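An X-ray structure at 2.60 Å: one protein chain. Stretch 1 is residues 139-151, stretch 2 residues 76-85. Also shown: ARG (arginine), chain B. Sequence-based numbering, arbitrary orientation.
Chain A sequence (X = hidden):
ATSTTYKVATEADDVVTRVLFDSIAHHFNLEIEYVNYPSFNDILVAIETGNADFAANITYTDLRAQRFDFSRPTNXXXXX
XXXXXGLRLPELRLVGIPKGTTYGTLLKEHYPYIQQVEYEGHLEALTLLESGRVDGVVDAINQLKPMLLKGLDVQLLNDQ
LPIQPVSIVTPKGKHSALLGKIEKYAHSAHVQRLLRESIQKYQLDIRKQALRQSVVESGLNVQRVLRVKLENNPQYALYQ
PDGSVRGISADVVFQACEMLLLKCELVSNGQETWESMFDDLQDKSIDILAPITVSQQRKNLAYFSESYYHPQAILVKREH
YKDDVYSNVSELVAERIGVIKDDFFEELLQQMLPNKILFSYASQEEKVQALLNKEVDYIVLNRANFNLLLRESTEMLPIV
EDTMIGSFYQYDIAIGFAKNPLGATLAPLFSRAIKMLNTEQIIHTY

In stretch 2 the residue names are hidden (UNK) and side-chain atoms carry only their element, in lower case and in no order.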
# COMPACT_ATOMS: atom_id res chain seq x y z
N ASP A 139 -16.98 8.94 15.29
CA ASP A 139 -18.10 8.42 16.07
C ASP A 139 -19.12 7.65 15.22
O ASP A 139 -19.07 7.64 13.98
CB ASP A 139 -18.80 9.56 16.80
CG ASP A 139 -19.45 9.11 18.11
OD1 ASP A 139 -19.47 7.88 18.41
OD2 ASP A 139 -19.95 9.99 18.84
N ALA A 140 -20.06 7.00 15.91
CA ALA A 140 -21.01 6.09 15.27
C ALA A 140 -22.16 6.80 14.57
O ALA A 140 -22.28 8.02 14.62
CB ALA A 140 -21.57 5.13 16.28
N ILE A 141 -23.02 6.00 13.94
CA ILE A 141 -24.20 6.48 13.21
C ILE A 141 -25.12 7.32 14.09
O ILE A 141 -25.82 8.19 13.59
CB ILE A 141 -24.99 5.28 12.59
CG1 ILE A 141 -26.09 5.76 11.64
CG2 ILE A 141 -25.56 4.39 13.66
CD1 ILE A 141 -26.75 4.64 10.87
N ASN A 142 -25.09 7.08 15.40
CA ASN A 142 -25.84 7.92 16.36
C ASN A 142 -25.67 9.42 16.16
O ASN A 142 -26.59 10.21 16.39
CB ASN A 142 -25.41 7.57 17.78
CG ASN A 142 -25.56 6.09 18.08
OD1 ASN A 142 -24.87 5.25 17.49
ND2 ASN A 142 -26.47 5.76 18.98
N GLN A 143 -24.49 9.81 15.70
CA GLN A 143 -24.19 11.22 15.54
C GLN A 143 -24.51 11.75 14.15
O GLN A 143 -24.52 12.96 13.94
CB GLN A 143 -22.72 11.47 15.86
CG GLN A 143 -22.28 10.97 17.22
CD GLN A 143 -23.04 11.60 18.37
OE1 GLN A 143 -23.53 12.72 18.26
NE2 GLN A 143 -23.12 10.88 19.50
N LEU A 144 -24.79 10.85 13.20
CA LEU A 144 -24.88 11.25 11.80
C LEU A 144 -25.91 12.35 11.53
O LEU A 144 -25.56 13.42 11.01
CB LEU A 144 -25.19 10.03 10.93
CG LEU A 144 -25.04 10.33 9.43
CD1 LEU A 144 -23.63 10.81 9.15
CD2 LEU A 144 -25.36 9.11 8.59
N LYS A 145 -27.16 12.07 11.86
CA LYS A 145 -28.24 13.01 11.59
C LYS A 145 -28.01 14.36 12.33
O LYS A 145 -28.00 15.40 11.68
CB LYS A 145 -29.60 12.37 11.92
CG LYS A 145 -30.83 13.23 11.63
CD LYS A 145 -32.12 12.49 11.97
CE LYS A 145 -32.71 11.91 10.71
NZ LYS A 145 -33.63 10.74 10.88
N PRO A 146 -27.77 14.34 13.65
CA PRO A 146 -27.55 15.67 14.26
C PRO A 146 -26.29 16.36 13.75
O PRO A 146 -26.30 17.59 13.61
CB PRO A 146 -27.44 15.37 15.76
CG PRO A 146 -27.08 13.90 15.83
CD PRO A 146 -27.75 13.26 14.65
N MSE A 147 -25.24 15.60 13.47
CA MSE A 147 -23.99 16.21 13.02
C MSE A 147 -24.12 16.84 11.63
O MSE A 147 -23.69 17.96 11.43
CB MSE A 147 -22.86 15.17 13.03
CG MSE A 147 -21.48 15.72 13.30
SE MSE A 147 -21.34 16.55 15.05
CE MSE A 147 -20.13 15.30 15.95
N LEU A 148 -24.71 16.14 10.67
CA LEU A 148 -24.85 16.70 9.32
C LEU A 148 -25.81 17.88 9.29
O LEU A 148 -25.76 18.68 8.36
CB LEU A 148 -25.32 15.63 8.33
CG LEU A 148 -24.21 14.90 7.56
CD1 LEU A 148 -23.30 14.18 8.52
CD2 LEU A 148 -24.82 13.93 6.60
N LEU A 149 -26.70 17.96 10.28
CA LEU A 149 -27.54 19.14 10.47
C LEU A 149 -26.67 20.38 10.71
O LEU A 149 -26.89 21.44 10.11
CB LEU A 149 -28.52 18.96 11.64
CG LEU A 149 -29.78 18.12 11.34
CD1 LEU A 149 -30.68 17.95 12.55
CD2 LEU A 149 -30.57 18.70 10.15
N LYS A 150 -25.67 20.23 11.58
CA LYS A 150 -24.76 21.31 11.94
C LYS A 150 -23.75 21.63 10.85
O LYS A 150 -22.74 22.26 11.10
CB LYS A 150 -24.03 20.95 13.22
CG LYS A 150 -24.95 20.91 14.44
CD LYS A 150 -25.40 22.32 14.82
CE LYS A 150 -26.32 22.32 16.03
NZ LYS A 150 -26.90 23.67 16.24
N GLY A 151 -24.05 21.18 9.63
CA GLY A 151 -23.20 21.43 8.48
C GLY A 151 -21.91 20.64 8.39
O GLY A 151 -20.99 21.07 7.70
N UNK A 76 -23.18 -4.98 12.23
CA UNK A 76 -22.11 -4.00 12.08
C UNK A 76 -22.55 -2.67 12.69
O UNK A 76 -23.69 -2.51 13.13
c UNK A 76 -21.69 -3.77 10.59
c UNK A 76 -22.50 -2.96 8.34
c UNK A 76 -22.81 -3.10 9.79
c UNK A 76 -21.20 -5.06 9.94
N UNK A 77 -21.64 -1.71 12.71
CA UNK A 77 -21.92 -0.39 13.21
C UNK A 77 -21.30 0.64 12.25
O UNK A 77 -20.08 0.69 12.09
o UNK A 77 -21.41 1.60 17.65
c UNK A 77 -21.38 -0.24 14.63
c UNK A 77 -20.83 1.16 16.62
c UNK A 77 -21.61 1.08 15.30
o UNK A 77 -19.64 0.77 16.60
N UNK A 78 -22.14 1.43 11.60
CA UNK A 78 -21.62 2.45 10.69
C UNK A 78 -20.82 3.48 11.50
O UNK A 78 -21.28 4.00 12.53
c UNK A 78 -24.67 0.57 7.86
c UNK A 78 -23.28 2.32 8.75
c UNK A 78 -24.19 1.29 8.93
o UNK A 78 -24.70 0.16 5.49
c UNK A 78 -24.23 0.87 6.58
c UNK A 78 -22.87 2.60 7.45
c UNK A 78 -23.34 1.89 6.38
c UNK A 78 -22.75 3.12 9.92
N UNK A 79 -19.60 3.76 11.03
CA UNK A 79 -18.65 4.56 11.78
C UNK A 79 -18.03 5.62 10.89
O UNK A 79 -17.55 5.33 9.79
c UNK A 79 -16.46 4.54 13.07
c UNK A 79 -17.54 3.68 12.39
o UNK A 79 -18.13 2.80 13.38
N UNK A 80 -18.06 6.87 11.36
CA UNK A 80 -17.73 8.00 10.50
C UNK A 80 -16.67 8.91 11.10
O UNK A 80 -16.57 9.08 12.34
c UNK A 80 -22.15 6.72 9.93
c UNK A 80 -22.33 6.66 8.56
c UNK A 80 -21.09 7.42 10.43
c UNK A 80 -19.00 8.84 10.19
o UNK A 80 -23.40 5.95 8.07
c UNK A 80 -20.17 8.06 9.60
c UNK A 80 -21.45 7.31 7.69
c UNK A 80 -20.37 8.00 8.22
N UNK A 81 -15.86 9.49 10.21
CA UNK A 81 -15.08 10.68 10.52
C UNK A 81 -15.97 11.89 10.25
O UNK A 81 -16.34 12.15 9.09
c UNK A 81 -13.80 10.76 9.68
c UNK A 81 -12.47 12.28 11.28
c UNK A 81 -11.87 12.09 8.84
c UNK A 81 -12.99 12.07 9.84
N UNK A 82 -16.33 12.63 11.29
CA UNK A 82 -17.05 13.88 11.09
C UNK A 82 -16.07 15.06 10.99
O UNK A 82 -15.18 15.23 11.82
c UNK A 82 -18.05 14.12 12.23
c UNK A 82 -21.22 12.11 11.82
o UNK A 82 -21.88 10.04 12.83
c UNK A 82 -18.84 11.97 13.22
c UNK A 82 -19.77 10.98 13.37
c UNK A 82 -20.96 11.04 12.66
c UNK A 82 -19.07 13.04 12.38
c UNK A 82 -20.28 13.10 11.68
N UNK A 83 -16.26 15.89 9.98
CA UNK A 83 -15.30 16.97 9.79
C UNK A 83 -15.86 18.04 8.88
O UNK A 83 -16.63 17.79 7.96
o UNK A 83 -14.11 15.89 7.90
c UNK A 83 -13.97 16.44 9.22
N UNK A 84 -15.47 19.27 9.19
CA UNK A 84 -15.82 20.41 8.37
C UNK A 84 -15.00 20.25 7.09
O UNK A 84 -13.77 20.26 7.14
c UNK A 84 -18.95 22.66 10.49
c UNK A 84 -17.92 22.34 9.63
c UNK A 84 -16.63 22.09 10.09
c UNK A 84 -15.53 21.73 9.12
c UNK A 84 -18.72 22.75 11.85
c UNK A 84 -16.40 22.18 11.47
c UNK A 84 -17.44 22.51 12.35
o UNK A 84 -19.79 23.08 12.66
N UNK A 85 -15.69 20.03 5.97
CA UNK A 85 -15.00 19.85 4.70
C UNK A 85 -14.88 18.42 4.21
O UNK A 85 -14.75 18.18 3.01
N ARG B . -19.16 -0.07 19.17
CA ARG B . -18.12 0.77 19.74
C ARG B . -17.91 0.45 21.22
O ARG B . -16.84 0.69 21.78
CB ARG B . -18.46 2.23 19.56
CG ARG B . -19.71 2.67 20.30
CD ARG B . -20.12 4.03 19.77
NE ARG B . -21.25 4.58 20.49
CZ ARG B . -22.50 4.16 20.34
NH1 ARG B . -22.78 3.16 19.50
NH2 ARG B . -23.46 4.72 21.05
OXT ARG B . -18.80 -0.05 21.88
O HOH W 1 -24.42 2.79 16.70

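Position 76 has four side-chain carbons, forked at the first, with one arm two carbons long. It touches nothing on stretch 1. This is Ile76.

Position 77 has three carbons in a row, the third carrying two oxygens. One oxygen lies 3.8 Å from Ala140 CB. The carboxylate makes this Glu77. It binds the arginine ligand through both oxygens: ligand N to Glu77 OE1 at 2.7 Å and ligand NH1 to Glu77 OE2 at 2.8 Å. Water 1 donates to Asn142 OD1 (2.6 Å) and weakly to Glu77 OE2 (3.4 Å).

Position 78 has one carbon, then a six-carbon ring bearing one oxygen. Its CB packs 4.1 Å from Ile141 CB. This is Tyr78. Its hydroxyl is bonded elsewhere in the structure. Tyr78 O accepts a weak hydrogen bond from Ile141 N at 3.0 Å.

Position 79 has one carbon carrying one oxygen and one carbon. The side chain comes no nearer than 4.2 Å to stretch 1. This is Thr79. It pairs with Ala140 across the sheet, CA to CA 4.5 Å.

Position 80 again has one carbon, then a six-carbon ring bearing one oxygen. Leu144 CD1 sits squarely over one ring face, 4.2 Å from the centroid of the ring at 80. This is Tyr80. Tyr80 N donates to Asp139 O at 2.9 Å, and Asp139 N donates to Tyr80 O at 3.0 Å.

Position 81 has four carbons, forked at the second, and its CA-to-CB bond points away from stretch 1. This is Leu81.

Position 82 has one carbon, then a six-carbon ring bearing one oxygen; the CA-to-CB bond points toward stretch 1. The ring oxygen at 82 lies 2.7 Å from Ala140 O, and a ring carbon at 82 lies 3.3 Å from Met147 CG. This is Tyr82. Its OH donates to Ala140 O. Leu144 CD1 lies 3.8 Å from Tyr82 CE1.

Position 83 has one carbon, then one oxygen. Its CA-to-CB bond points away. This is Ser83.

Position 84 has one carbon, then a six-carbon ring bearing one oxygen. The ring oxygen at 84 lies 3.4 Å from Lys150 O. This is Tyr84. Its OH donates weakly there.

Position 85 has no side-chain atoms. A CB would be jammed against the preceding carbonyl O, so the backbone itself calls for Gly85.

The contact starts as a short antiparallel pairing of Asp139 and Ala140 with Tyr80 and Thr79. The helix of stretch 1 and the strand run at 22° between their directions. Tyr82 has the largest covered area. Its hydroxyl bonds Ala140 O, which also accepts from Gln143 N at 3.0 Å, so the Tyr82 hydroxyl ties its strand to the Ala140–Gln143 turn.

Stretch 2 (76-85) IEYTYLYSYG
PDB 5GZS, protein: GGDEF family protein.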